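Local coordinates for protein putative D-lactate dehydrogenase (Chlamydomonas reinhardtii, PDB 4ZGS) that reduces pyruvate in the chloroplasts of this green alga, probably forming D-lactate, as an NAD-binding member of the D-isomer specific 2-hydroxyacid dehydrogenase family, at residues C39-Q44 with V86-D91; F49-M54 with T61-P66; A140-A145 with H335-T340; V184-I189 with I220-L225. All coordinates share one frame; numbering follows the deposited sequence.

Contact 1 of 4, residues C39-Q44 with V86-D91; sequences CYSTTQ and VNDRAD
S41 and D88 reach for each other across two loops that follow neighbouring parallel strands, 36-39 and 81-84, of the five-stranded sheet. The D88 side chain sets out towards 39-44 from CB, which itself stops short of any contact there. CG follows, anti to the carbonyl carbon (chi1 -71°), and stands 3.9 Å from Y40 CB. Beyond it the two oxygens part company. OD1 accepts a hydrogen bond from S41 OG; the modelled D88 OD1–S41 OG separation of 2.4 Å is unusually short, so its exact length is doubtful. The same OD1 lies 3.6 Å from Y40 CB and also takes the backbone N-H of L68. OD2 is 3.2 Å from S41 OG, but the angle is too poor for a bond, and it is held instead by the amide of F85. N87 brings its amide alongside, with OD1 3.4 Å from S41 OG, without a bond. The Y40 ring turns away from this loop, and its hydroxyl ends on the carbonyl of T72.

Outside the cofactor site, with the N87 side chain about 13 Å from NAD, D88 joins its own loop, after strand 81-84, to S41 after strand 36-39 and to L68 in a third loop. A buried carboxylate with a backbone N-H on each oxygen, from L68 and F85, is consistent with an ionised aspartate whose rotation those two amides probably fix.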
# COMPACT_ATOMS: atom_id res chain seq x y z
N CYS A 39 -23.47 22.70 -12.62
CA CYS A 39 -23.26 21.34 -12.05
C CYS A 39 -22.36 21.34 -10.82
O CYS A 39 -21.19 21.74 -10.88
CB CYS A 39 -22.67 20.36 -13.08
SG CYS A 39 -23.83 19.94 -14.41
N TYR A 40 -22.92 20.90 -9.71
CA TYR A 40 -22.19 20.76 -8.47
C TYR A 40 -21.39 19.46 -8.33
O TYR A 40 -21.69 18.44 -8.96
CB TYR A 40 -23.16 20.95 -7.32
CG TYR A 40 -23.63 22.38 -7.28
CD1 TYR A 40 -24.71 22.80 -8.03
CD2 TYR A 40 -22.97 23.33 -6.51
CE1 TYR A 40 -25.14 24.13 -8.01
CE2 TYR A 40 -23.39 24.65 -6.47
CZ TYR A 40 -24.48 25.05 -7.23
OH TYR A 40 -24.92 26.37 -7.21
N SER A 41 -20.35 19.49 -7.51
CA SER A 41 -19.51 18.30 -7.31
C SER A 41 -18.87 17.81 -8.61
O SER A 41 -18.89 16.62 -8.89
CB SER A 41 -20.31 17.14 -6.69
OG SER A 41 -20.85 17.52 -5.44
N THR A 42 -18.25 18.71 -9.38
CA THR A 42 -17.65 18.25 -10.61
C THR A 42 -16.25 17.82 -10.28
O THR A 42 -15.32 18.63 -10.30
CB THR A 42 -17.60 19.36 -11.69
OG1 THR A 42 -18.91 19.90 -11.91
CG2 THR A 42 -17.05 18.84 -12.99
N THR A 43 -16.09 16.51 -10.14
CA THR A 43 -14.79 15.92 -9.84
C THR A 43 -14.27 15.42 -11.17
O THR A 43 -14.91 15.66 -12.20
CB THR A 43 -14.89 14.78 -8.79
OG1 THR A 43 -15.96 13.89 -9.12
CG2 THR A 43 -15.19 15.34 -7.42
N GLN A 44 -13.14 14.74 -11.18
CA GLN A 44 -12.55 14.39 -12.46
C GLN A 44 -13.47 13.51 -13.35
O GLN A 44 -13.45 13.65 -14.57
CB GLN A 44 -11.22 13.70 -12.28
CG GLN A 44 -10.42 13.76 -13.57
CD GLN A 44 -10.33 15.18 -14.10
OE1 GLN A 44 -10.77 15.47 -15.21
NE2 GLN A 44 -9.75 16.08 -13.30
N VAL A 86 -25.66 12.48 -5.53
CA VAL A 86 -26.14 11.97 -4.25
C VAL A 86 -25.49 12.69 -3.07
O VAL A 86 -26.13 12.90 -2.05
CB VAL A 86 -25.90 10.44 -4.14
CG1 VAL A 86 -24.41 10.14 -4.13
CG2 VAL A 86 -26.59 9.85 -2.92
N ASN A 87 -24.21 13.06 -3.22
CA ASN A 87 -23.45 13.74 -2.16
C ASN A 87 -23.74 15.24 -1.96
O ASN A 87 -23.19 15.84 -1.04
CB ASN A 87 -21.94 13.55 -2.37
CG ASN A 87 -21.44 14.16 -3.68
OD1 ASN A 87 -22.22 14.47 -4.59
ND2 ASN A 87 -20.13 14.34 -3.77
N ASP A 88 -24.47 15.87 -2.88
CA ASP A 88 -24.80 17.32 -2.82
C ASP A 88 -25.92 17.67 -1.84
O ASP A 88 -26.83 16.88 -1.67
CB ASP A 88 -25.14 17.79 -4.22
CG ASP A 88 -23.93 17.84 -5.12
OD1 ASP A 88 -22.90 18.46 -4.74
OD2 ASP A 88 -23.97 17.19 -6.19
N ARG A 89 -25.91 18.84 -1.21
CA ARG A 89 -27.03 19.14 -0.31
C ARG A 89 -28.17 19.85 -1.01
O ARG A 89 -27.95 20.91 -1.60
CB ARG A 89 -26.63 20.07 0.85
CG ARG A 89 -25.83 19.56 2.02
CD ARG A 89 -25.50 20.68 3.02
NE ARG A 89 -24.50 20.20 3.98
CZ ARG A 89 -23.91 20.92 4.94
NH1 ARG A 89 -24.19 22.22 5.16
NH2 ARG A 89 -23.00 20.32 5.73
N ALA A 90 -29.37 19.26 -0.99
CA ALA A 90 -30.56 20.09 -0.96
C ALA A 90 -31.37 19.66 0.26
O ALA A 90 -32.20 18.77 0.16
CB ALA A 90 -31.39 19.93 -2.23
N ASP A 91 -31.19 20.35 1.37
CA ASP A 91 -32.05 20.18 2.52
C ASP A 91 -32.96 21.38 2.41
O ASP A 91 -32.81 22.15 1.47
CB ASP A 91 -31.28 20.09 3.84
CG ASP A 91 -30.37 21.29 4.10
OD1 ASP A 91 -30.49 22.31 3.39
OD2 ASP A 91 -29.54 21.21 5.02

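Contact 2 of 4, residues F49-M54 with T61-P66; sequences FLAGPM and TYFVEP
The helix bearing A51 and M54 runs nearly antiparallel to the strand bearing T61 and F63, their local axes inclined at 163° and approaching to 10.0 Å. This is the packing of a beta-alpha-beta unit, in which helix 44-57 links strands 36-39 and 60-63 and lies against the sheet they share.

F63 carries most of the contact. With CG anti to its carbonyl carbon (chi1 -70°), its ring is directed at the helix and packs one face against A51, whose CB sits over it as a CH-pi contact. That methyl is 3.9 Å from the ring centroid and 25° off the normal, displaced towards the rim at CZ. The helix backbone itself approaches the ring here, A51 CA being 3.3 Å from F63 CZ. M54 takes the edge instead, placing CB near the ring plane at 4.0 Å from CZ. Its chain then bends, and the terminal methyl goes on to C39 of the adjoining strand, passing 4.3 Å (CE) from T61 CG2. Y62, between the two inward residues of the strand, meets Y62 of the third subunit, so strand 60-63, outermost in this chain's sheet, also packs at a subunit interface.

Next to the ring contact, T61 adds a looser contact to the helix through its methyl branch: CG2 rests 4.2 Å from the carbonyl oxygen of M54.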
# COMPACT_ATOMS: atom_id res chain seq x y z
N PHE A 49 -17.05 12.25 -18.17
CA PHE A 49 -18.24 11.67 -18.78
C PHE A 49 -19.31 12.74 -19.11
O PHE A 49 -20.08 12.56 -20.03
CB PHE A 49 -18.83 10.55 -17.91
CG PHE A 49 -19.95 10.99 -16.96
CD1 PHE A 49 -21.31 10.85 -17.34
CD2 PHE A 49 -19.66 11.51 -15.71
CE1 PHE A 49 -22.36 11.23 -16.46
CE2 PHE A 49 -20.70 11.90 -14.82
CZ PHE A 49 -22.05 11.75 -15.21
N LEU A 50 -19.36 13.84 -18.37
CA LEU A 50 -20.53 14.73 -18.43
C LEU A 50 -20.27 16.02 -19.24
O LEU A 50 -21.04 16.34 -20.14
CB LEU A 50 -21.04 15.08 -17.03
CG LEU A 50 -22.37 15.83 -16.97
CD1 LEU A 50 -23.49 15.22 -17.94
CD2 LEU A 50 -22.90 15.90 -15.54
N ALA A 51 -19.25 16.79 -18.85
CA ALA A 51 -18.97 18.12 -19.42
C ALA A 51 -18.92 18.19 -20.95
O ALA A 51 -19.43 19.13 -21.54
CB ALA A 51 -17.65 18.67 -18.82
N GLY A 52 -18.32 17.22 -21.60
CA GLY A 52 -18.24 17.21 -23.05
C GLY A 52 -19.60 17.17 -23.71
O GLY A 52 -19.92 18.01 -24.56
N PRO A 53 -20.42 16.18 -23.34
CA PRO A 53 -21.79 16.14 -23.89
C PRO A 53 -22.62 17.39 -23.60
O PRO A 53 -23.42 17.80 -24.45
CB PRO A 53 -22.41 14.93 -23.19
CG PRO A 53 -21.21 14.05 -22.81
CD PRO A 53 -20.09 15.01 -22.52
N MET A 54 -22.41 18.00 -22.43
CA MET A 54 -23.23 19.13 -22.02
C MET A 54 -22.95 20.36 -22.84
O MET A 54 -23.86 21.13 -23.14
CB MET A 54 -23.03 19.47 -20.54
CG MET A 54 -23.49 18.39 -19.59
SD MET A 54 -25.06 18.67 -18.78
CE MET A 54 -24.66 19.96 -17.62
N THR A 61 -22.65 26.44 -19.68
CA THR A 61 -22.72 25.43 -18.65
C THR A 61 -21.59 25.66 -17.65
O THR A 61 -20.42 25.72 -18.02
CB THR A 61 -22.67 24.00 -19.25
OG1 THR A 61 -21.73 23.96 -20.32
CG2 THR A 61 -24.04 23.62 -19.81
N TYR A 62 -21.97 25.85 -16.39
CA TYR A 62 -21.06 26.16 -15.29
C TYR A 62 -20.71 24.90 -14.46
O TYR A 62 -21.59 24.25 -13.88
CB TYR A 62 -21.68 27.21 -14.39
CG TYR A 62 -20.75 27.80 -13.34
CD1 TYR A 62 -19.42 27.42 -13.25
CD2 TYR A 62 -21.24 28.72 -12.41
CE1 TYR A 62 -18.60 27.96 -12.28
CE2 TYR A 62 -20.44 29.25 -11.45
CZ TYR A 62 -19.12 28.88 -11.38
OH TYR A 62 -18.34 29.44 -10.39
N PHE A 63 -19.43 24.53 -14.44
CA PHE A 63 -19.03 23.36 -13.64
C PHE A 63 -18.31 23.77 -12.35
O PHE A 63 -17.19 24.29 -12.39
CB PHE A 63 -18.17 22.42 -14.49
CG PHE A 63 -18.93 21.71 -15.58
CD1 PHE A 63 -19.65 20.55 -15.30
CD2 PHE A 63 -18.99 22.24 -16.88
CE1 PHE A 63 -20.38 19.89 -16.32
CE2 PHE A 63 -19.72 21.60 -17.89
CZ PHE A 63 -20.42 20.43 -17.61
N VAL A 64 -18.97 23.57 -11.20
CA VAL A 64 -18.39 23.88 -9.89
C VAL A 64 -17.85 22.63 -9.19
O VAL A 64 -18.57 21.63 -9.05
CB VAL A 64 -19.41 24.63 -8.97
CG1 VAL A 64 -20.01 25.84 -9.68
CG2 VAL A 64 -20.49 23.69 -8.46
N GLU A 65 -16.58 22.65 -8.79
CA GLU A 65 -15.99 21.46 -8.19
C GLU A 65 -16.51 21.12 -6.79
O GLU A 65 -16.91 19.99 -6.56
CB GLU A 65 -14.47 21.55 -8.21
CG GLU A 65 -13.94 21.93 -9.58
CD GLU A 65 -12.42 21.84 -9.70
OE1 GLU A 65 -11.74 21.69 -8.66
OE2 GLU A 65 -11.91 21.89 -10.84
N PRO A 66 -16.57 22.10 -5.87
CA PRO A 66 -17.12 21.70 -4.57
C PRO A 66 -18.59 21.27 -4.65
O PRO A 66 -19.27 21.59 -5.61
CB PRO A 66 -16.97 22.98 -3.72
CG PRO A 66 -16.84 24.10 -4.69
CD PRO A 66 -16.10 23.50 -5.87

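Contact 3 of 4, residues A140-A145 with H335-T340; sequences AEHAVA and HTAFLT. With NAD (nicotinamide-adenine-dinucleotide), chain I.
The imidazole of H142 lies with one face against the backbone of A337 and T336. A337 CA stands over that face as a CH-pi contact, 3.7 Å from the ring centroid and 24° off its normal, while T336 C lies above the ring centre on the same side. At the rim, H142 CE1 comes within 3.3 Å of T336 OG1, a close approach and no more; the polar tip NE2 is spoken for by the hydroxyl of T333. The ring gets there because CG is anti to the backbone N (chi1 -169°), projecting it straight from helix 136-151 into the loop. A337 CB completes the packing 3.6 Å from H142 CD2.

Two further rings, H335 and F338, lie beside the nicotinamide carboxamide, both at an oblique angle to it. H335 NE2 is 3.2 Å from NAD C7N, and NAD N7N comes to 3.0 Å from F338 N, a near approach of two nitrogens and not a bond. The F338 ring carries L339 CB on one face and receives H335 O in plane at its edge.

A type I turn from T336 to L339 shapes the loop, closed by L339 N to T336 O at 2.8 Å. D292 holds its start, each carboxylate oxygen taking one of the amides of T336 and A337, and R152 of the second subunit binds the carbonyls of both residues. Helix 136-151 follows the first passage between the domains, and loop 335-340 leads from the last Rossmann strand into helix 341-359, which packs on the other domain. Together they help form the nicotinamide pocket in the interdomain cleft, as in other D-2-hydroxyacid dehydrogenases.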
# COMPACT_ATOMS: atom_id res chain seq x y z
N ALA A 140 -24.20 -5.83 -11.63
CA ALA A 140 -24.09 -7.29 -11.51
C ALA A 140 -22.66 -7.74 -11.80
O ALA A 140 -22.15 -8.58 -11.13
CB ALA A 140 -25.06 -8.00 -12.43
N GLU A 141 -22.03 -7.19 -12.83
CA GLU A 141 -20.65 -7.56 -13.10
C GLU A 141 -19.73 -7.10 -11.93
O GLU A 141 -18.64 -7.63 -11.76
CB GLU A 141 -20.19 -6.96 -14.42
CG GLU A 141 -20.92 -7.55 -15.62
CD GLU A 141 -20.49 -6.99 -16.96
OE1 GLU A 141 -19.58 -6.13 -17.01
OE2 GLU A 141 -21.05 -7.43 -17.98
N HIS A 142 -20.13 -6.11 -11.13
CA HIS A 142 -19.24 -5.67 -10.08
C HIS A 142 -19.21 -6.65 -8.91
O HIS A 142 -18.14 -6.97 -8.39
CB HIS A 142 -19.62 -4.28 -9.59
CG HIS A 142 -18.59 -3.68 -8.69
ND1 HIS A 142 -17.43 -3.13 -9.19
CD2 HIS A 142 -18.56 -3.49 -7.35
CE1 HIS A 142 -16.71 -2.65 -8.19
NE2 HIS A 142 -17.37 -2.87 -7.06
N ALA A 143 -20.38 -7.12 -8.51
CA ALA A 143 -20.47 -8.17 -7.51
C ALA A 143 -19.69 -9.43 -7.94
O ALA A 143 -19.03 -10.09 -7.12
CB ALA A 143 -21.91 -8.51 -7.25
N VAL A 144 -19.79 -9.75 -9.23
CA VAL A 144 -19.11 -10.93 -9.74
C VAL A 144 -17.61 -10.65 -9.68
O VAL A 144 -16.79 -11.54 -9.45
CB VAL A 144 -19.58 -11.28 -11.20
CG1 VAL A 144 -18.84 -12.49 -11.72
CG2 VAL A 144 -21.05 -11.59 -11.19
N ALA A 145 -17.25 -9.39 -9.92
CA ALA A 145 -15.86 -8.95 -9.82
C ALA A 145 -15.30 -9.19 -8.41
O ALA A 145 -14.23 -9.75 -8.24
CB ALA A 145 -15.77 -7.48 -10.19
N HIS A 335 -18.51 2.38 -3.38
CA HIS A 335 -19.74 2.61 -4.17
C HIS A 335 -19.45 2.78 -5.67
O HIS A 335 -19.87 3.74 -6.30
CB HIS A 335 -20.48 3.84 -3.63
CG HIS A 335 -21.96 3.78 -3.83
ND1 HIS A 335 -22.86 3.76 -2.79
CD2 HIS A 335 -22.70 3.73 -4.97
CE1 HIS A 335 -24.09 3.71 -3.27
NE2 HIS A 335 -24.02 3.69 -4.59
N THR A 336 -18.63 1.90 -6.21
CA THR A 336 -18.29 1.98 -7.63
C THR A 336 -19.03 0.97 -8.54
O THR A 336 -18.73 0.91 -9.72
CB THR A 336 -16.79 1.80 -7.82
OG1 THR A 336 -16.40 0.50 -7.34
CG2 THR A 336 -16.03 2.85 -7.03
N ALA A 337 -19.93 0.16 -7.98
CA ALA A 337 -20.59 -0.86 -8.79
C ALA A 337 -21.31 -0.28 -10.02
O ALA A 337 -21.39 -0.96 -11.03
CB ALA A 337 -21.58 -1.67 -7.94
N PHE A 338 -21.85 0.94 -9.92
CA PHE A 338 -22.53 1.59 -11.05
C PHE A 338 -21.53 2.31 -11.90
O PHE A 338 -21.87 2.83 -12.95
CB PHE A 338 -23.56 2.62 -10.60
CG PHE A 338 -22.94 3.97 -10.27
CD1 PHE A 338 -22.08 4.11 -9.17
CD2 PHE A 338 -23.13 5.08 -11.09
CE1 PHE A 338 -21.49 5.37 -8.88
CE2 PHE A 338 -22.53 6.32 -10.81
CZ PHE A 338 -21.71 6.46 -9.70
N LEU A 339 -20.30 2.39 -11.45
CA LEU A 339 -19.43 3.36 -12.09
C LEU A 339 -18.65 2.72 -13.23
O LEU A 339 -17.56 2.19 -13.06
CB LEU A 339 -18.48 3.97 -11.06
CG LEU A 339 -17.63 5.15 -11.48
CD1 LEU A 339 -18.46 6.45 -11.57
CD2 LEU A 339 -16.46 5.25 -10.45
N THR A 340 -19.16 2.99 -14.43
CA THR A 340 -18.76 2.32 -15.64
C THR A 340 -18.90 3.31 -16.78
O THR A 340 -19.74 4.17 -16.70
CB THR A 340 -19.65 1.08 -15.84
OG1 THR A 340 -18.95 -0.06 -15.29
CG2 THR A 340 -19.99 0.85 -17.29
PA NAD I . -35.34 -3.96 -9.15
O1A NAD I . -36.68 -3.45 -8.80
O2A NAD I . -35.61 -4.48 -10.51
O5B NAD I . -34.85 -5.11 -8.15
C5B NAD I . -35.40 -5.26 -6.84
C4B NAD I . -36.08 -6.58 -6.68
O4B NAD I . -36.08 -7.02 -5.25
C3B NAD I . -37.50 -6.52 -7.12
O3B NAD I . -37.81 -7.57 -8.08
C2B NAD I . -38.31 -6.73 -5.92
O2B NAD I . -39.53 -7.45 -6.26
C1B NAD I . -37.47 -7.53 -5.01
N9A NAD I . -37.86 -7.49 -3.66
C8A NAD I . -38.79 -6.58 -3.07
N7A NAD I . -38.93 -6.87 -1.70
C5A NAD I . -38.11 -7.95 -1.44
C6A NAD I . -37.77 -8.73 -0.30
N6A NAD I . -38.34 -8.46 0.97
N1A NAD I . -36.95 -9.67 -0.43
C2A NAD I . -36.37 -10.02 -1.45
N3A NAD I . -36.55 -9.43 -2.58
C4A NAD I . -37.43 -8.34 -2.69
O3 NAD I . -34.25 -2.78 -9.22
PN NAD I . -32.71 -2.99 -9.62
O1N NAD I . -32.36 -2.28 -10.87
O2N NAD I . -32.43 -4.40 -9.96
O5D NAD I . -31.79 -2.52 -8.41
C5D NAD I . -31.93 -1.24 -7.78
C4D NAD I . -30.98 -1.26 -6.64
O4D NAD I . -29.59 -1.10 -7.11
C3D NAD I . -31.18 -0.14 -5.71
O3D NAD I . -32.30 -0.39 -4.81
C2D NAD I . -29.91 -0.12 -4.98
O2D NAD I . -30.00 -1.05 -3.88
C1D NAD I . -28.87 -0.56 -5.94
N1N NAD I . -28.03 0.51 -6.30
C2N NAD I . -26.62 0.34 -6.28
C3N NAD I . -25.78 1.40 -6.61
C7N NAD I . -24.27 1.21 -6.59
O7N NAD I . -23.75 0.49 -5.76
N7N NAD I . -23.44 1.90 -7.51
C4N NAD I . -26.33 2.64 -6.97
C5N NAD I . -27.73 2.82 -6.99
C6N NAD I . -28.57 1.76 -6.66

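Contact 4 of 4, residues V184-I189 with I220-L225; sequences VGTGAI and IPYVSL. With NAD (nicotinamide-adenine-dinucleotide), chain I.
The phenolic oxygen of Y222 is gripped by two groups: the backbone N-H of N212 bonds to it, and it makes a weak hydrogen bond with the T186 hydroxyl. T186 OG1 lies 3.1 Å from Y222 OH, in the plane of the ring at its edge. The two side chains approach from opposite directions, and the T186 methyl presses in as well, with CG2 3.1 Å from Y222 OH and oblique to the ring. The side-chain ND2 of N212 bonds the carbonyl of T186, so N212 holds both residues. The amide of T186 is bonded to D208, itself an NAD-binding residue.

Just beyond, the chain makes the glycine-rich turn of a Rossmann fold, in a sequence fitting GxGxxG. G187, lacking a side chain, lies close against the cofactor, its CA 3.2 Å from NAD O2A. The first turn of helix 188-200 then offers its amides to the diphosphate. A188 N donates to NAD O2A at 2.8 Å. The bond from I189 N to NAD O2N, 2.7 Å long, is almost straight at 173°. The helix N-terminus would also favour the negative charge. I189 lays CD1 3.1 Å from O5D of NAD.

At the end of strand 180-184, V184 and L225 cross at about a right angle, with V184 CG2 4.2 Å from L225 CD1. The strand is flanked in the sheet by 203-207 and 234-237, and V184 also touches L228. Segment 220-225 pairs through P221 and V223 with A206 of the outer strand 203-207 and leads into helix 225-231.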
# COMPACT_ATOMS: atom_id res chain seq x y z
N VAL A 184 -30.07 -13.21 -3.91
CA VAL A 184 -31.17 -12.67 -3.12
C VAL A 184 -31.68 -11.35 -3.74
O VAL A 184 -31.05 -10.29 -3.66
CB VAL A 184 -30.78 -12.44 -1.65
CG1 VAL A 184 -31.97 -11.92 -0.88
CG2 VAL A 184 -30.29 -13.73 -1.01
N GLY A 185 -32.85 -11.47 -4.35
CA GLY A 185 -33.54 -10.46 -5.12
C GLY A 185 -33.16 -10.65 -6.59
O GLY A 185 -31.95 -10.70 -6.97
N THR A 186 -34.21 -10.74 -7.40
CA THR A 186 -34.14 -11.08 -8.83
C THR A 186 -34.59 -9.96 -9.79
O THR A 186 -35.06 -10.22 -10.90
CB THR A 186 -34.87 -12.37 -9.11
OG1 THR A 186 -36.23 -12.29 -8.67
CG2 THR A 186 -34.13 -13.47 -8.36
N GLY A 187 -34.59 -8.72 -9.31
CA GLY A 187 -34.95 -7.61 -10.17
C GLY A 187 -33.91 -7.42 -11.25
O GLY A 187 -33.11 -8.34 -11.54
N ALA A 188 -33.93 -6.25 -11.89
CA ALA A 188 -33.08 -5.99 -13.05
C ALA A 188 -31.62 -6.38 -12.82
O ALA A 188 -31.00 -7.04 -13.65
CB ALA A 188 -33.19 -4.52 -13.43
N ILE A 189 -31.07 -6.00 -11.67
CA ILE A 189 -29.69 -6.33 -11.32
C ILE A 189 -29.47 -7.81 -10.89
O ILE A 189 -28.56 -8.48 -11.41
CB ILE A 189 -29.22 -5.41 -10.19
CG1 ILE A 189 -29.09 -3.99 -10.74
CG2 ILE A 189 -27.91 -5.86 -9.64
CD1 ILE A 189 -28.96 -2.90 -9.69
N ILE A 220 -33.09 -21.45 -13.36
CA ILE A 220 -32.66 -21.24 -11.98
C ILE A 220 -33.83 -21.36 -11.01
O ILE A 220 -34.75 -20.56 -11.06
CB ILE A 220 -32.00 -19.90 -11.81
CG1 ILE A 220 -30.69 -19.85 -12.60
CG2 ILE A 220 -31.80 -19.61 -10.32
CD1 ILE A 220 -30.09 -18.48 -12.71
N PRO A 221 -33.77 -22.33 -10.09
CA PRO A 221 -34.86 -22.57 -9.13
C PRO A 221 -35.02 -21.51 -8.04
O PRO A 221 -34.04 -20.96 -7.55
CB PRO A 221 -34.49 -23.92 -8.50
CG PRO A 221 -33.03 -24.04 -8.68
CD PRO A 221 -32.67 -23.31 -9.94
N TYR A 222 -36.27 -21.21 -7.69
CA TYR A 222 -36.59 -20.39 -6.52
C TYR A 222 -36.82 -21.20 -5.24
O TYR A 222 -37.55 -22.19 -5.25
CB TYR A 222 -37.80 -19.50 -6.82
CG TYR A 222 -37.41 -18.32 -7.67
CD1 TYR A 222 -37.22 -18.46 -9.04
CD2 TYR A 222 -37.17 -17.07 -7.09
CE1 TYR A 222 -36.82 -17.38 -9.82
CE2 TYR A 222 -36.79 -16.00 -7.85
CZ TYR A 222 -36.62 -16.15 -9.21
OH TYR A 222 -36.23 -15.06 -9.96
N VAL A 223 -36.14 -20.82 -4.17
CA VAL A 223 -36.26 -21.52 -2.90
C VAL A 223 -36.55 -20.49 -1.83
O VAL A 223 -36.63 -19.30 -2.12
CB VAL A 223 -34.99 -22.28 -2.54
CG1 VAL A 223 -34.65 -23.29 -3.65
CG2 VAL A 223 -33.83 -21.31 -2.29
N SER A 224 -36.75 -20.94 -0.60
CA SER A 224 -36.95 -20.01 0.51
C SER A 224 -35.63 -19.34 0.93
O SER A 224 -34.53 -19.79 0.59
CB SER A 224 -37.63 -20.71 1.69
OG SER A 224 -36.73 -21.49 2.44
N LEU A 225 -35.75 -18.20 1.60
CA LEU A 225 -34.57 -17.47 2.05
C LEU A 225 -33.74 -18.36 2.98
O LEU A 225 -32.51 -18.47 2.82
CB LEU A 225 -34.98 -16.16 2.73
CG LEU A 225 -33.81 -15.26 3.13
CD1 LEU A 225 -32.84 -15.11 2.00
CD2 LEU A 225 -34.35 -13.93 3.53
PA NAD I . -35.34 -3.96 -9.15
O1A NAD I . -36.68 -3.45 -8.80
O2A NAD I . -35.61 -4.48 -10.51
O5B NAD I . -34.85 -5.11 -8.15
C5B NAD I . -35.40 -5.26 -6.84
C4B NAD I . -36.08 -6.58 -6.68
O4B NAD I . -36.08 -7.02 -5.25
C3B NAD I . -37.50 -6.52 -7.12
O3B NAD I . -37.81 -7.57 -8.08
C2B NAD I . -38.31 -6.73 -5.92
O2B NAD I . -39.53 -7.45 -6.26
C1B NAD I . -37.47 -7.53 -5.01
N9A NAD I . -37.86 -7.49 -3.66
C8A NAD I . -38.79 -6.58 -3.07
N7A NAD I . -38.93 -6.87 -1.70
C5A NAD I . -38.11 -7.95 -1.44
C6A NAD I . -37.77 -8.73 -0.30
N6A NAD I . -38.34 -8.46 0.97
N1A NAD I . -36.95 -9.67 -0.43
C2A NAD I . -36.37 -10.02 -1.45
N3A NAD I . -36.55 -9.43 -2.58
C4A NAD I . -37.43 -8.34 -2.69
O3 NAD I . -34.25 -2.78 -9.22
PN NAD I . -32.71 -2.99 -9.62
O1N NAD I . -32.36 -2.28 -10.87
O2N NAD I . -32.43 -4.40 -9.96
O5D NAD I . -31.79 -2.52 -8.41
C5D NAD I . -31.93 -1.24 -7.78
C4D NAD I . -30.98 -1.26 -6.64
O4D NAD I . -29.59 -1.10 -7.11
C3D NAD I . -31.18 -0.14 -5.71
O3D NAD I . -32.30 -0.39 -4.81
C2D NAD I . -29.91 -0.12 -4.98
O2D NAD I . -30.00 -1.05 -3.88
C1D NAD I . -28.87 -0.56 -5.94
N1N NAD I . -28.03 0.51 -6.30
C2N NAD I . -26.62 0.34 -6.28
C3N NAD I . -25.78 1.40 -6.61
C7N NAD I . -24.27 1.21 -6.59
O7N NAD I . -23.75 0.49 -5.76
N7N NAD I . -23.44 1.90 -7.51
C4N NAD I . -26.33 2.64 -6.97
C5N NAD I . -27.73 2.82 -6.99
C6N NAD I . -28.57 1.76 -6.66

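Overall arrangement
The four contacts trace the two-domain plan of the subunit. Contacts 1 and 2, with centres about 11 Å apart, share the five-stranded parallel sheet; contact 2 is nested within the loop closed by contact 1, and C39 pairs with Y62 and V64 between them. Contact 4 belongs to the six-stranded Rossmann sheet, its centre about 39 Å from that of contact 2 and on the opposite side of the chain's centre. Contact 3 lies between, its centre about 19 Å from that of contact 4, which is nested in the long loop it closes. Both touch NAD, contact 4 at the diphosphate and contact 3 at the nicotinamide, so the cofactor spans from the Rossmann turn to the interdomain cleft.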